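Local coordinates for putative L-alanine-DL-glutamate epimerase (Burkholderia xenovorans, PDB 3GO2), which binds magnesium and probably acts as a racemase or epimerase of the mandelate racemase/muconate lactonizing enzyme family, at the interface of chains A and B. Numbering follows the deposited sequence. Chains: chain A/B, Putative L-alanine-DL-glutamate epimerase.

The interface of chains A and B. Residues chain A 207, 212-215, 240; chain B 193.
B:Arg193 pushes its guanidinium into a pocket of chain A walled by the carboxylates of A:Asp240 and A:Glu215 and by the carbonyl of A:Pro212, at an interface that may or may not be a biological one. Its chain runs extended from CG to NE, which carries the charged tip from the partner's surface to the acidic pair. The modelled packing is tightest there. A:Glu215 lays its carboxylate over one face of the guanidinium, the two planes 27° apart and stacked, with OE2 forming a salt bridge to NH1 at 3.2 Å. A:Asp240 meets the same group tip to tip, its CG anti to the backbone N (chi1 179°), which points the carboxylate at the arginine. OD2 pairs with NH1 as a salt bridge, but it also crowds NH2 and CZ; the hydrogen bond modelled to NH1 is bent (117° at H) and too short, so its detail is doubtful. A:Pro212 O also lies very close to NE, but the N-H is not directed at it and no hydrogen bond forms.

Behind the tip stands A:Arg207, its guanidinium turned well away from the plane of B:Arg193, with 3.6 Å between the two NH2 atoms. The nearby carboxylates would be expected to offset this like-charge approach. A:Arg207 is steadied from its own chain: NH1 donates to A:Val214 O at 2.7 Å, almost in its guanidinium plane. Water 1 fills in between the two arginine tips, linking both NH2 groups to OE1 of A:Glu215 and to the A:Asp240 carbonyl.

The looser side lies along the arginine stem. Water 2 joins OE2 of A:Glu215 to the backbone N of B:Arg193, 2.9 Å away, and A:Asp213 OD1 stays 4.0 Å from CD.

B:Arg193 starts helix 193-210 of its chain; on chain A the pocket combines the C-terminal part of that chain's own helix 193-210, which carries A:Arg207, with the loop into strand 215-219, the strand's first residue, and the loop before strand 243-245.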
# COMPACT_ATOMS: atom_id res chain seq x y z
N ARG A 207 10.92 28.27 -30.20
CA ARG A 207 12.29 28.00 -29.84
C ARG A 207 13.28 28.72 -30.77
O ARG A 207 14.33 29.21 -30.32
CB ARG A 207 12.56 26.49 -29.87
CG ARG A 207 14.03 26.11 -29.66
CD ARG A 207 14.58 26.73 -28.37
NE ARG A 207 14.01 26.10 -27.18
CZ ARG A 207 14.04 26.61 -25.95
NH1 ARG A 207 14.57 27.80 -25.70
NH2 ARG A 207 13.51 25.91 -24.95
N PRO A 212 18.44 29.48 -27.50
CA PRO A 212 18.58 28.37 -26.56
C PRO A 212 18.52 28.74 -25.07
O PRO A 212 18.28 27.84 -24.23
CB PRO A 212 19.96 27.79 -26.90
CG PRO A 212 20.68 28.88 -27.59
CD PRO A 212 19.64 29.63 -28.35
N ASP A 213 18.74 30.01 -24.74
CA ASP A 213 18.81 30.45 -23.34
C ASP A 213 17.53 31.05 -22.71
O ASP A 213 17.54 31.44 -21.54
CB ASP A 213 19.93 31.45 -23.18
CG ASP A 213 21.27 30.86 -23.53
OD1 ASP A 213 21.53 29.69 -23.18
OD2 ASP A 213 22.06 31.55 -24.17
N VAL A 214 16.48 31.20 -23.48
CA VAL A 214 15.20 31.59 -22.92
C VAL A 214 14.44 30.29 -22.74
O VAL A 214 14.36 29.47 -23.65
CB VAL A 214 14.44 32.54 -23.86
CG1 VAL A 214 12.98 32.68 -23.44
CG2 VAL A 214 15.13 33.90 -23.86
N GLU A 215 13.91 30.08 -21.54
CA GLU A 215 13.20 28.82 -21.23
C GLU A 215 11.76 28.88 -21.74
O GLU A 215 11.16 29.94 -21.76
CB GLU A 215 13.18 28.61 -19.73
CG GLU A 215 14.54 28.34 -19.15
CD GLU A 215 14.87 26.88 -19.07
OE1 GLU A 215 14.04 26.06 -19.51
OE2 GLU A 215 15.94 26.57 -18.54
N ASP A 240 13.36 20.88 -25.14
CA ASP A 240 13.76 21.40 -23.85
C ASP A 240 12.62 22.24 -23.26
O ASP A 240 12.38 23.35 -23.72
CB ASP A 240 15.01 22.25 -24.01
CG ASP A 240 15.48 22.86 -22.71
OD1 ASP A 240 15.25 22.26 -21.63
OD2 ASP A 240 16.12 23.93 -22.79
N ARG B 193 19.87 26.50 -16.54
CA ARG B 193 20.78 26.16 -17.59
C ARG B 193 22.21 26.41 -17.19
O ARG B 193 23.08 25.66 -17.61
CB ARG B 193 20.50 26.95 -18.86
CG ARG B 193 19.38 26.45 -19.66
CD ARG B 193 19.34 27.27 -20.95
NE ARG B 193 18.08 27.27 -21.69
CZ ARG B 193 17.19 26.29 -21.76
NH1 ARG B 193 17.32 25.15 -21.07
NH2 ARG B 193 16.11 26.48 -22.53
O HOH W 1 13.08 25.58 -22.03
O HOH W 2 17.70 28.30 -17.40